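Side-chain contacts in carbohydrate deacetylase Agd3 (Neosartorya fumigata, PDB 6NWZ), which probably removes N-acetyl groups from the exopolysaccharide galactosaminogalactan, using a zinc-binding carbohydrate esterase domain, and is required for fungal biofilm formation: residues 43-48 against 602-607; 48-53 against 610-615; 85-90 against 94-99; 279-284 against 548-553; 556-561 against 565-570. All coordinates share one frame; numbering follows the deposited sequence.

Interaction 1: residues 43-48 against 602-607; sequences GLNAYG and LARYQR
Arg-604, its chain bent at chi2 (66°), extends from helix 594-607 toward the C-terminal end of helix 34-47 and turns the far end of its guanidinium onto one backbone oxygen, Asn-45 O. NH2 of Arg-604 lies 2.8 Å from Asn-45 O with an N-H...O angle of 153°, while NH1 of Arg-604 makes a longer, more bent bond of 3.1 Å to the same Asn-45 O. Since the acceptor lies close to the guanidinium plane, the two bonds form an end-on fork. The Asn-45 side chain is turned quite differently: its amide plane stands 88° from the guanidinium, with OD1 of Asn-45 2.9 Å from NH2 of Arg-604, while its ND2 bonds to Asn-469. Over one guanidinium face lies CA of Gly-48, the positive-phi C-prime residue of the Schellman motif that ends the helix. Gly-48 N bonds weakly to Asn-45 O, so the arginine shares its acceptor with the cap, and its charge probably interacts favourably with the helix C terminus. NE of Arg-604 makes a salt bridge to Asp-608, a second partner for the charge. Around this link, Met-471 touches both Ala-46 and Arg-604, and Leu-44 packs helix 34-47 onto Ile-27 and Val-29 of strand 22-31.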
# COMPACT_ATOMS: atom_id res chain seq x y z
N GLY A 43 -6.33 0.49 10.35
CA GLY A 43 -5.01 -0.02 10.69
C GLY A 43 -5.03 -1.50 11.04
O GLY A 43 -4.17 -2.26 10.61
N LEU A 44 -6.02 -1.91 11.84
CA LEU A 44 -6.16 -3.33 12.15
C LEU A 44 -6.43 -4.15 10.89
O LEU A 44 -5.88 -5.24 10.72
CB LEU A 44 -7.26 -3.53 13.19
CG LEU A 44 -7.08 -2.81 14.52
CD1 LEU A 44 -8.35 -2.90 15.34
CD2 LEU A 44 -5.91 -3.39 15.30
N ASN A 45 -7.26 -3.61 9.99
CA ASN A 45 -7.55 -4.31 8.74
C ASN A 45 -6.30 -4.44 7.88
O ASN A 45 -6.09 -5.46 7.22
CB ASN A 45 -8.65 -3.57 7.97
CG ASN A 45 -9.07 -4.30 6.70
OD1 ASN A 45 -9.11 -5.52 6.65
ND2 ASN A 45 -9.41 -3.53 5.66
N ALA A 46 -5.46 -3.40 7.87
CA ALA A 46 -4.23 -3.45 7.09
C ALA A 46 -3.30 -4.54 7.59
O ALA A 46 -2.70 -5.27 6.79
CB ALA A 46 -3.54 -2.08 7.11
N TYR A 47 -3.16 -4.65 8.91
CA TYR A 47 -2.36 -5.73 9.49
C TYR A 47 -3.02 -7.09 9.30
O TYR A 47 -2.33 -8.11 9.27
CB TYR A 47 -2.12 -5.48 10.97
CG TYR A 47 -1.00 -4.52 11.29
CD1 TYR A 47 -1.17 -3.15 11.11
CD2 TYR A 47 0.20 -4.97 11.81
CE1 TYR A 47 -0.15 -2.27 11.41
CE2 TYR A 47 1.22 -4.09 12.12
CZ TYR A 47 1.04 -2.74 11.92
OH TYR A 47 2.04 -1.86 12.23
N GLY A 48 -4.34 -7.12 9.18
CA GLY A 48 -5.08 -8.37 9.19
C GLY A 48 -5.50 -8.82 10.57
O GLY A 48 -5.83 -10.00 10.74
N LEU A 602 -4.69 -12.10 -3.93
CA LEU A 602 -5.66 -13.18 -3.91
C LEU A 602 -5.62 -13.94 -2.58
O LEU A 602 -6.66 -14.24 -2.00
CB LEU A 602 -5.41 -14.14 -5.07
CG LEU A 602 -6.49 -15.19 -5.29
CD1 LEU A 602 -7.79 -14.55 -5.73
CD2 LEU A 602 -6.01 -16.20 -6.32
N ALA A 603 -4.41 -14.24 -2.09
CA ALA A 603 -4.29 -14.96 -0.83
C ALA A 603 -4.83 -14.14 0.33
O ALA A 603 -5.48 -14.68 1.24
CB ALA A 603 -2.83 -15.34 -0.59
N ARG A 604 -4.56 -12.83 0.34
CA ARG A 604 -5.14 -11.96 1.36
C ARG A 604 -6.66 -12.02 1.32
O ARG A 604 -7.31 -12.16 2.36
CB ARG A 604 -4.66 -10.52 1.16
CG ARG A 604 -5.45 -9.49 1.97
CD ARG A 604 -5.24 -9.70 3.46
NE ARG A 604 -6.30 -9.09 4.26
CZ ARG A 604 -6.16 -7.99 4.98
NH1 ARG A 604 -5.00 -7.35 5.01
NH2 ARG A 604 -7.18 -7.52 5.68
N TYR A 605 -7.23 -11.95 0.12
CA TYR A 605 -8.68 -11.99 -0.01
C TYR A 605 -9.24 -13.33 0.45
O TYR A 605 -10.31 -13.38 1.07
CB TYR A 605 -9.09 -11.69 -1.45
CG TYR A 605 -10.53 -12.01 -1.76
CD1 TYR A 605 -11.54 -11.11 -1.45
CD2 TYR A 605 -10.89 -13.21 -2.35
CE1 TYR A 605 -12.86 -11.39 -1.72
CE2 TYR A 605 -12.21 -13.51 -2.63
CZ TYR A 605 -13.19 -12.60 -2.32
OH TYR A 605 -14.50 -12.89 -2.60
N GLN A 606 -8.52 -14.42 0.17
CA GLN A 606 -9.06 -15.74 0.46
C GLN A 606 -9.00 -16.07 1.95
O GLN A 606 -10.00 -16.51 2.53
CB GLN A 606 -8.32 -16.80 -0.36
CG GLN A 606 -8.72 -16.83 -1.82
CD GLN A 606 -8.04 -17.94 -2.58
OE1 GLN A 606 -7.05 -18.51 -2.13
NE2 GLN A 606 -8.58 -18.27 -3.75
N ARG A 607 -7.85 -15.85 2.59
CA ARG A 607 -7.74 -16.14 4.01
C ARG A 607 -8.65 -15.26 4.86
O ARG A 607 -8.97 -15.63 5.99
CB ARG A 607 -6.29 -16.00 4.48
CG ARG A 607 -5.75 -14.59 4.44
CD ARG A 607 -4.39 -14.52 5.11
NE ARG A 607 -3.77 -13.21 4.95
CZ ARG A 607 -2.96 -12.89 3.95
NH1 ARG A 607 -2.66 -13.79 3.02
NH2 ARG A 607 -2.45 -11.67 3.87

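Interaction 2: residues 48-53 against 610-615; sequences GIPYTT and CGYGLS
The carbonyl oxygen of Gly-48 receives the hydroxyl of Tyr-612. The OH...O separation between Tyr-612 OH and Gly-48 O is modelled at 2.4 Å, a value too short to be taken literally at 2.6 Å resolution, so the length is doubtful, though the pairing of hydroxyl and carbonyl is clear. Gly-48 is the C-prime residue of the Schellman motif closing helix 34-47, where Ile-49 N returns to Leu-44 O; the tyrosine thus meets the chain just where it leaves the helix for strand 51-55. The oxygen lies near the plane of the Tyr-612 ring, at its hydroxyl edge, and CE1 of Tyr-612 is 3.5 Å from Gly-48 O. With chi1 at 64°, the ring is placed between its own backbone N and carbonyl carbon, the crowded position, and from there its hydroxyl end reaches the helix terminus.

Apolar packing adds a second layer. The Pro-50 ring crosses the Tyr-612 side chain at about a right angle. At the chain level, the CA atoms of Pro-50 and Gly-613 are 6.6 Å apart. Both segments lead into strands, 51-55 and 613-618, that pair with strand 22-31, in parallel and antiparallel sense respectively; Pro-50 itself bonds through its backbone to Ile-27. At the start of the second segment, two residues before the tyrosine, Cys-610 forms a disulfide with Cys-635. The proline makes its nearest approach through one atom, CG of Pro-50, which lies 3.6 Å from the backbone O of Tyr-612 and 4.1 Å from CE1 of the same Tyr-612.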
# COMPACT_ATOMS: atom_id res chain seq x y z
N GLY A 48 -4.34 -7.12 9.18
CA GLY A 48 -5.08 -8.37 9.19
C GLY A 48 -5.50 -8.82 10.57
O GLY A 48 -5.83 -10.00 10.74
N ILE A 49 -5.49 -7.93 11.55
CA ILE A 49 -5.79 -8.25 12.94
C ILE A 49 -7.30 -8.34 13.13
O ILE A 49 -8.01 -7.37 12.84
CB ILE A 49 -5.18 -7.21 13.89
CG1 ILE A 49 -3.65 -7.35 13.90
CG2 ILE A 49 -5.77 -7.34 15.29
CD1 ILE A 49 -2.93 -6.22 14.59
N PRO A 50 -7.83 -9.47 13.60
CA PRO A 50 -9.27 -9.57 13.82
C PRO A 50 -9.75 -8.58 14.86
O PRO A 50 -9.11 -8.37 15.90
CB PRO A 50 -9.45 -11.02 14.30
CG PRO A 50 -8.26 -11.74 13.77
CD PRO A 50 -7.14 -10.75 13.79
N TYR A 51 -10.90 -7.95 14.58
CA TYR A 51 -11.44 -6.92 15.45
C TYR A 51 -12.96 -6.98 15.43
O TYR A 51 -13.57 -7.51 14.50
CB TYR A 51 -10.96 -5.52 15.04
CG TYR A 51 -11.39 -5.12 13.64
CD1 TYR A 51 -12.60 -4.47 13.42
CD2 TYR A 51 -10.58 -5.39 12.55
CE1 TYR A 51 -12.99 -4.11 12.15
CE2 TYR A 51 -10.96 -5.03 11.27
CZ TYR A 51 -12.16 -4.39 11.08
OH TYR A 51 -12.54 -4.02 9.80
N THR A 52 -13.57 -6.40 16.46
CA THR A 52 -15.02 -6.26 16.57
C THR A 52 -15.34 -4.79 16.81
O THR A 52 -14.70 -4.14 17.65
CB THR A 52 -15.59 -7.12 17.70
OG1 THR A 52 -15.23 -8.49 17.48
CG2 THR A 52 -17.10 -7.00 17.75
N THR A 53 -16.32 -4.26 16.08
CA THR A 53 -16.69 -2.86 16.18
C THR A 53 -17.97 -2.71 16.99
O THR A 53 -18.99 -3.35 16.68
CB THR A 53 -16.87 -2.24 14.79
OG1 THR A 53 -15.65 -2.35 14.05
CG2 THR A 53 -17.23 -0.77 14.92
N CYS A 610 -11.87 -17.13 5.71
CA CYS A 610 -11.83 -18.28 6.59
C CYS A 610 -12.20 -17.95 8.03
O CYS A 610 -12.47 -18.87 8.81
CB CYS A 610 -10.43 -18.91 6.58
SG CYS A 610 -9.92 -19.64 5.00
N GLY A 611 -12.23 -16.67 8.40
CA GLY A 611 -12.49 -16.31 9.78
C GLY A 611 -11.42 -16.83 10.72
O GLY A 611 -11.73 -17.52 11.69
N TYR A 612 -10.16 -16.51 10.44
CA TYR A 612 -9.07 -16.96 11.29
C TYR A 612 -9.01 -16.12 12.56
O TYR A 612 -9.41 -14.96 12.59
CB TYR A 612 -7.73 -16.90 10.55
CG TYR A 612 -7.29 -15.51 10.15
CD1 TYR A 612 -6.59 -14.70 11.02
CD2 TYR A 612 -7.56 -15.03 8.88
CE1 TYR A 612 -6.19 -13.43 10.65
CE2 TYR A 612 -7.16 -13.77 8.49
CZ TYR A 612 -6.47 -12.97 9.39
OH TYR A 612 -6.08 -11.71 9.01
N GLY A 613 -8.49 -16.73 13.62
CA GLY A 613 -8.34 -16.04 14.89
C GLY A 613 -7.18 -16.59 15.67
O GLY A 613 -6.70 -17.70 15.42
N LEU A 614 -6.72 -15.79 16.63
CA LEU A 614 -5.64 -16.18 17.52
C LEU A 614 -6.13 -16.11 18.96
O LEU A 614 -7.04 -15.35 19.29
CB LEU A 614 -4.42 -15.27 17.34
CG LEU A 614 -3.12 -15.65 18.06
CD1 LEU A 614 -2.55 -16.94 17.51
CD2 LEU A 614 -2.10 -14.53 17.95
N SER A 615 -5.52 -16.93 19.81
CA SER A 615 -5.73 -16.86 21.25
C SER A 615 -4.41 -17.18 21.93
O SER A 615 -3.59 -17.93 21.40
CB SER A 615 -6.82 -17.83 21.71
OG SER A 615 -6.48 -19.16 21.40

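Interaction 3: residues 85-90 against 94-99; sequences YDYGGT and QSALTT
Tyr-85 and Gln-94 exchange two backbone bonds of equal length: Tyr-85 N to Gln-94 O and Gln-94 N to Tyr-85 O are each 2.9 Å, and N-H...O angles of 158° and 163° show both to be fairly straight. This reciprocity defines an antiparallel hydrogen-bonded pair. Beside it, the Tyr-87 ring brings its edge to the same acceptor, CE1 of Tyr-87 lying 3.5 Å from Gln-94 O and nearly in the ring plane. The Gln-94 side chain crosses this tyrosine at about a right angle, touching with its CB before bending away at chi2 (-68°).

Farther out, Ala-96 offers its methyl group to both aromatic residues. CB of Ala-96 is 3.6 Å from CE1 of Tyr-85, at the edge of that ring, and 3.4 Å from OH of Tyr-87. The phenol ends are held elsewhere, Tyr-85 OH by Val-56 O and Tyr-87 OH by Gln-58 O, so both side chains bind the pair to the loop next to strand 51-55. Asp-86 OD1 accepts from Gly-88 N in an Asx turn, and Ser-95 OG accepts from Leu-97 N in an ST turn. Together these features describe a short surface beta hairpin, strands 84-86 and 93-95, within the CBM87 region.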
# COMPACT_ATOMS: atom_id res chain seq x y z
N TYR A 85 -20.61 12.73 23.91
CA TYR A 85 -21.61 13.58 23.29
C TYR A 85 -21.90 14.76 24.20
O TYR A 85 -21.64 14.72 25.41
CB TYR A 85 -22.92 12.82 23.02
CG TYR A 85 -22.82 11.69 22.03
CD1 TYR A 85 -22.40 10.42 22.43
CD2 TYR A 85 -23.20 11.87 20.71
CE1 TYR A 85 -22.34 9.38 21.53
CE2 TYR A 85 -23.14 10.83 19.81
CZ TYR A 85 -22.71 9.59 20.22
OH TYR A 85 -22.65 8.56 19.30
N ASP A 86 -22.47 15.82 23.62
CA ASP A 86 -22.92 16.98 24.38
C ASP A 86 -24.38 16.74 24.73
O ASP A 86 -25.27 16.86 23.88
CB ASP A 86 -22.73 18.27 23.59
CG ASP A 86 -23.18 19.51 24.36
OD1 ASP A 86 -23.55 19.39 25.55
OD2 ASP A 86 -23.16 20.61 23.77
N TYR A 87 -24.63 16.39 25.99
CA TYR A 87 -25.98 16.14 26.48
C TYR A 87 -26.70 17.41 26.91
O TYR A 87 -27.82 17.33 27.42
CB TYR A 87 -25.94 15.13 27.62
CG TYR A 87 -25.54 13.75 27.16
CD1 TYR A 87 -24.21 13.37 27.11
CD2 TYR A 87 -26.50 12.84 26.75
CE1 TYR A 87 -23.84 12.12 26.67
CE2 TYR A 87 -26.15 11.58 26.31
CZ TYR A 87 -24.82 11.22 26.27
OH TYR A 87 -24.48 9.96 25.83
N GLY A 88 -26.08 18.57 26.72
CA GLY A 88 -26.71 19.82 27.06
C GLY A 88 -26.92 19.99 28.56
O GLY A 88 -26.47 19.19 29.38
N GLY A 89 -27.63 21.06 28.89
CA GLY A 89 -27.92 21.33 30.28
C GLY A 89 -26.65 21.47 31.09
O GLY A 89 -25.60 21.89 30.60
N THR A 90 -26.75 21.10 32.37
CA THR A 90 -25.58 21.08 33.23
C THR A 90 -24.73 19.83 33.02
O THR A 90 -23.57 19.81 33.44
CB THR A 90 -26.01 21.18 34.69
OG1 THR A 90 -27.12 20.32 34.93
CG2 THR A 90 -26.40 22.62 35.02
N GLN A 94 -20.31 14.37 27.97
CA GLN A 94 -20.10 13.16 28.76
C GLN A 94 -19.94 11.98 27.82
O GLN A 94 -20.39 12.01 26.67
CB GLN A 94 -21.27 12.89 29.72
CG GLN A 94 -21.49 13.94 30.79
CD GLN A 94 -20.38 13.99 31.81
OE1 GLN A 94 -19.53 13.09 31.88
NE2 GLN A 94 -20.36 15.05 32.61
N SER A 95 -19.31 10.93 28.33
CA SER A 95 -19.21 9.68 27.57
C SER A 95 -20.58 9.02 27.47
O SER A 95 -21.35 8.98 28.43
CB SER A 95 -18.22 8.74 28.24
OG SER A 95 -18.28 7.45 27.65
N ALA A 96 -20.88 8.47 26.28
CA ALA A 96 -22.13 7.75 26.11
C ALA A 96 -22.13 6.41 26.83
O ALA A 96 -23.21 5.81 27.00
CB ALA A 96 -22.44 7.56 24.62
N LEU A 97 -20.97 5.91 27.24
CA LEU A 97 -20.88 4.74 28.09
C LEU A 97 -20.97 5.16 29.55
O LEU A 97 -20.32 6.12 29.97
CB LEU A 97 -19.58 3.97 27.84
CG LEU A 97 -19.43 3.23 26.51
CD1 LEU A 97 -18.07 2.54 26.42
CD2 LEU A 97 -20.53 2.21 26.32
N THR A 98 -21.77 4.43 30.32
CA THR A 98 -22.03 4.78 31.71
C THR A 98 -20.78 4.56 32.56
O THR A 98 -19.80 3.93 32.15
CB THR A 98 -23.19 3.96 32.28
OG1 THR A 98 -22.72 2.67 32.70
CG2 THR A 98 -24.29 3.79 31.24
N THR A 99 -20.82 5.11 33.78
CA THR A 99 -19.71 4.92 34.70
C THR A 99 -19.50 3.44 35.02
O THR A 99 -18.36 2.96 35.07
CB THR A 99 -19.97 5.71 35.99
OG1 THR A 99 -19.80 7.11 35.72
CG2 THR A 99 -19.01 5.29 37.09

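Interaction 4: residues 279-284 against 548-553; sequences NGISAW and ANLRNA
Gly-280 and Ile-281, on helix 275-289, face a turn that leaves a 3-10 segment, with CA of Ile-281 7.4 Å from CA of Leu-550 and CA of Gly-280 6.5 Å from CA of Ala-553. Asn-552 points toward the helix and makes the polar part of the contact. A chi1 of 70° swings its amide back over its own segment, where ND2 of Asn-552 donates to Leu-550 O at 2.9 Å. An N-H...O angle of 167°, with the acceptor near the amide plane and the donor nearly along the C=O axis, marks this as a well-directed bond. ND2 also bonds to Asp-277 O in the preceding turn of the helix; two backbone acceptors therefore satisfy this buried nitrogen and fix the rotation of the amide.

The other end of that amide rests on the helix backbone: OD1 of Asn-552 approaches CA of Gly-280 to 3.6 Å, a closeness possible because the glycine carries no side chain. Ile-281 supplies the apolar half through its CG1-CD1 branch. CD1 of Ile-281 lies 3.7 Å from ND2 of Asn-552 and 4.2 Å from CB of Leu-550, so the isoleucine lies across the internally bonded turn.

Leu-550 follows the zinc ligand His-546 at the end of strand 542-546, their side chains about 8 Å apart. Helix 569-584 also adjoins the contact, Gln-571 touching Ile-281 and Phe-570 touching Leu-550.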
# COMPACT_ATOMS: atom_id res chain seq x y z
N ASN A 279 20.97 2.91 -19.23
CA ASN A 279 22.19 2.66 -18.47
C ASN A 279 22.22 3.50 -17.20
O ASN A 279 22.73 3.06 -16.16
CB ASN A 279 23.42 2.94 -19.33
CG ASN A 279 23.78 1.78 -20.22
OD1 ASN A 279 23.56 0.62 -19.87
ND2 ASN A 279 24.33 2.07 -21.39
N GLY A 280 21.68 4.72 -17.26
CA GLY A 280 21.58 5.53 -16.06
C GLY A 280 20.64 4.94 -15.03
O GLY A 280 20.94 4.93 -13.83
N ILE A 281 19.50 4.42 -15.48
CA ILE A 281 18.56 3.79 -14.56
C ILE A 281 19.16 2.54 -13.95
O ILE A 281 19.01 2.28 -12.75
CB ILE A 281 17.23 3.49 -15.28
CG1 ILE A 281 16.67 4.76 -15.92
CG2 ILE A 281 16.24 2.86 -14.32
CD1 ILE A 281 16.24 5.82 -14.92
N SER A 282 19.86 1.73 -14.75
CA SER A 282 20.47 0.51 -14.23
C SER A 282 21.49 0.81 -13.15
O SER A 282 21.48 0.19 -12.08
CB SER A 282 21.13 -0.28 -15.37
OG SER A 282 20.18 -0.65 -16.35
N ALA A 283 22.37 1.78 -13.40
CA ALA A 283 23.39 2.13 -12.42
C ALA A 283 22.77 2.68 -11.14
O ALA A 283 23.37 2.58 -10.07
CB ALA A 283 24.36 3.14 -13.02
N TRP A 284 21.56 3.23 -11.24
CA TRP A 284 20.92 3.88 -10.10
C TRP A 284 20.16 2.90 -9.22
O TRP A 284 19.92 3.21 -8.05
CB TRP A 284 19.98 4.98 -10.61
CG TRP A 284 19.01 5.50 -9.61
CD1 TRP A 284 19.24 6.48 -8.68
CD2 TRP A 284 17.65 5.09 -9.44
NE1 TRP A 284 18.09 6.69 -7.94
CE2 TRP A 284 17.11 5.85 -8.38
CE3 TRP A 284 16.84 4.14 -10.07
CZ2 TRP A 284 15.80 5.70 -7.95
CZ3 TRP A 284 15.54 4.00 -9.65
CH2 TRP A 284 15.03 4.77 -8.60
N ALA A 548 8.55 7.65 -20.86
CA ALA A 548 9.09 8.99 -20.99
C ALA A 548 9.60 9.54 -19.66
O ALA A 548 10.43 10.45 -19.66
CB ALA A 548 8.03 9.93 -21.57
N ASN A 549 9.13 9.00 -18.53
CA ASN A 549 9.55 9.49 -17.22
C ASN A 549 10.97 9.10 -16.85
O ASN A 549 11.51 9.62 -15.87
CB ASN A 549 8.60 8.99 -16.13
CG ASN A 549 7.14 9.31 -16.42
OD1 ASN A 549 6.24 8.59 -15.98
ND2 ASN A 549 6.90 10.39 -17.15
N LEU A 550 11.60 8.18 -17.60
CA LEU A 550 12.94 7.71 -17.27
C LEU A 550 14.03 8.54 -17.92
O LEU A 550 15.21 8.20 -17.79
CB LEU A 550 13.09 6.24 -17.67
CG LEU A 550 12.07 5.22 -17.16
CD1 LEU A 550 12.56 3.81 -17.42
CD2 LEU A 550 11.78 5.41 -15.68
N ARG A 551 13.68 9.61 -18.63
CA ARG A 551 14.67 10.42 -19.32
C ARG A 551 15.64 11.03 -18.32
O ARG A 551 15.24 11.81 -17.45
CB ARG A 551 13.99 11.52 -20.14
CG ARG A 551 14.95 12.21 -21.09
CD ARG A 551 14.46 13.60 -21.47
NE ARG A 551 15.27 14.17 -22.54
CZ ARG A 551 14.80 14.50 -23.74
NH1 ARG A 551 13.52 14.33 -24.03
NH2 ARG A 551 15.61 15.01 -24.65
N ASN A 552 16.91 10.68 -18.45
CA ASN A 552 17.95 11.17 -17.54
C ASN A 552 19.29 11.44 -18.21
O ASN A 552 20.01 12.34 -17.75
CB ASN A 552 18.16 10.16 -16.39
CG ASN A 552 18.83 8.87 -16.86
OD1 ASN A 552 20.06 8.75 -16.82
ND2 ASN A 552 18.03 7.92 -17.32
N ALA A 553 19.66 10.73 -19.27
CA ALA A 553 21.01 10.82 -19.81
C ALA A 553 21.35 12.22 -20.27
O ALA A 553 22.52 12.62 -20.23
CB ALA A 553 21.19 9.82 -20.95

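Interaction 5: residues 556-561 against 565-570; sequences TPITVN and AKYSIF
The Tyr-567 ring meets strand 558-560 through Ile-558 and Val-560: Ile-558 O lies at its edge, near the ring plane, while CG2 of Val-560 comes in obliquely to 3.7 Å from CD2 of Tyr-567. On one face sits CB of Ala-565, 3.6 Å above the plane and offset toward the rim. The tyrosine's CB meets the CG1 branch of Ile-558, with CG1 of Ile-558 4.1 Å from CB of Tyr-567; with chi1 at 64° this branch lies between the backbone N and carbonyl carbon, turned toward Tyr-567. A water bridges the phenol end, donating to Val-560 O and hydrogen-bonded to Tyr-567 OH.

Beside these packing contacts run two backbone bonds. Ile-558 and Ala-565 form an antiparallel hydrogen-bonded pair, Ala-565 N to Ile-558 O at 2.9 Å and Ile-558 N to Ala-565 O at 3.0 Å, the first straighter at 167°. The chain then bends in an inverse gamma turn centred on Lys-566, closed by a weak bond from Tyr-567 N to Ala-565 O. Outside it, Pro-557 and Lys-566 run side by side, CG of Pro-557 3.9 Å from CG of Lys-566, and the lysine's NZ continues to Ala-553 O.

This hairpin, strands 558-560 and 563-565, is followed, after the turn at Lys-566, by helix 569-584, with Ser-568 at its N-cap. It also packs back on that helix, Val-560 against Ala-572, Glu-575 and Thr-576, and Tyr-567 against Glu-575.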
# COMPACT_ATOMS: atom_id res chain seq x y z
N THR A 556 18.84 18.37 -17.71
CA THR A 556 19.50 19.33 -16.84
C THR A 556 19.54 18.78 -15.42
O THR A 556 18.51 18.31 -14.92
CB THR A 556 18.77 20.67 -16.86
OG1 THR A 556 18.98 21.31 -18.13
CG2 THR A 556 19.28 21.57 -15.75
N PRO A 557 20.69 18.79 -14.75
CA PRO A 557 20.75 18.28 -13.38
C PRO A 557 19.81 19.03 -12.46
O PRO A 557 19.62 20.24 -12.59
CB PRO A 557 22.21 18.50 -12.99
CG PRO A 557 22.95 18.51 -14.28
CD PRO A 557 22.02 19.16 -15.26
N ILE A 558 19.20 18.29 -11.53
CA ILE A 558 18.36 18.85 -10.49
C ILE A 558 18.88 18.35 -9.15
O ILE A 558 19.74 17.47 -9.08
CB ILE A 558 16.87 18.50 -10.67
CG1 ILE A 558 16.67 16.99 -10.54
CG2 ILE A 558 16.38 18.99 -12.01
CD1 ILE A 558 15.22 16.57 -10.62
N THR A 559 18.33 18.91 -8.07
CA THR A 559 18.72 18.55 -6.72
C THR A 559 17.54 17.96 -5.98
O THR A 559 16.46 18.56 -5.94
CB THR A 559 19.26 19.76 -5.96
OG1 THR A 559 20.38 20.32 -6.66
CG2 THR A 559 19.70 19.34 -4.57
N VAL A 560 17.74 16.78 -5.40
CA VAL A 560 16.72 16.07 -4.62
C VAL A 560 17.31 15.80 -3.24
O VAL A 560 18.30 15.07 -3.11
CB VAL A 560 16.28 14.76 -5.30
CG1 VAL A 560 15.24 14.06 -4.45
CG2 VAL A 560 15.74 15.03 -6.69
N ASN A 561 16.70 16.40 -2.22
CA ASN A 561 17.13 16.23 -0.83
C ASN A 561 18.62 16.54 -0.66
O ASN A 561 19.36 15.82 0.00
CB ASN A 561 16.81 14.83 -0.32
CG ASN A 561 15.33 14.63 -0.08
OD1 ASN A 561 14.56 15.59 0.01
ND2 ASN A 561 14.91 13.37 0.03
N ALA A 565 22.10 15.72 -9.09
CA ALA A 565 22.39 14.66 -10.05
C ALA A 565 21.46 14.82 -11.24
O ALA A 565 20.50 15.60 -11.21
CB ALA A 565 22.23 13.28 -9.41
N LYS A 566 21.75 14.06 -12.29
CA LYS A 566 20.91 14.02 -13.48
C LYS A 566 19.74 13.04 -13.28
O LYS A 566 19.57 12.06 -14.00
CB LYS A 566 21.74 13.65 -14.71
CG LYS A 566 22.69 14.76 -15.13
CD LYS A 566 23.78 14.25 -16.05
CE LYS A 566 23.20 13.58 -17.28
NZ LYS A 566 24.26 12.95 -18.11
N TYR A 567 18.93 13.35 -12.28
CA TYR A 567 17.76 12.53 -11.96
C TYR A 567 16.67 12.68 -13.02
O TYR A 567 16.34 13.79 -13.44
CB TYR A 567 17.18 12.95 -10.61
CG TYR A 567 17.98 12.56 -9.39
CD1 TYR A 567 18.19 11.22 -9.08
CD2 TYR A 567 18.51 13.52 -8.54
CE1 TYR A 567 18.92 10.86 -7.95
CE2 TYR A 567 19.24 13.17 -7.42
CZ TYR A 567 19.44 11.83 -7.13
OH TYR A 567 20.15 11.47 -6.01
N SER A 568 16.10 11.55 -13.43
CA SER A 568 14.84 11.59 -14.16
C SER A 568 13.71 11.95 -13.20
O SER A 568 13.85 11.89 -11.98
CB SER A 568 14.56 10.24 -14.82
OG SER A 568 14.28 9.25 -13.85
N ILE A 569 12.56 12.32 -13.77
CA ILE A 569 11.41 12.63 -12.93
C ILE A 569 10.95 11.37 -12.19
O ILE A 569 10.41 11.45 -11.08
CB ILE A 569 10.27 13.26 -13.74
CG1 ILE A 569 9.88 12.38 -14.92
CG2 ILE A 569 10.66 14.65 -14.22
CD1 ILE A 569 8.77 12.97 -15.77
N PHE A 570 11.15 10.19 -12.79
CA PHE A 570 10.84 8.95 -12.10
C PHE A 570 11.77 8.73 -10.92
O PHE A 570 11.33 8.42 -9.81
CB PHE A 570 10.90 7.77 -13.07
CG PHE A 570 10.90 6.44 -12.40
CD1 PHE A 570 9.73 5.90 -11.90
CD2 PHE A 570 12.08 5.72 -12.25
CE1 PHE A 570 9.73 4.66 -11.27
CE2 PHE A 570 12.09 4.49 -11.63
CZ PHE A 570 10.91 3.96 -11.14
O HOH W 1 18.51 12.35 -3.39

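Overall arrangement
From the N terminus, interactions 1 and 2 open first, at 43-48 and 48-53, sharing Gly-48; they close more than 550 residues later, at 602-607 and 610-615. Their segments alternate, so the two long loops cross, and together they tie the CBM87 region to the end of the deacetylase region. Everything else nests inside both loops. Interaction 3 closes a local hairpin within the CBM87 region, its centre 61 Å from that of interaction 4. Interaction 4 then joins 279-284 to 548-553 across the deacetylase region, and interaction 5 follows in series as a second hairpin. Interactions 4 and 5 touch, with centres 11 Å apart, through Ala-553 and Lys-566 and through Asn-549 and Phe-570.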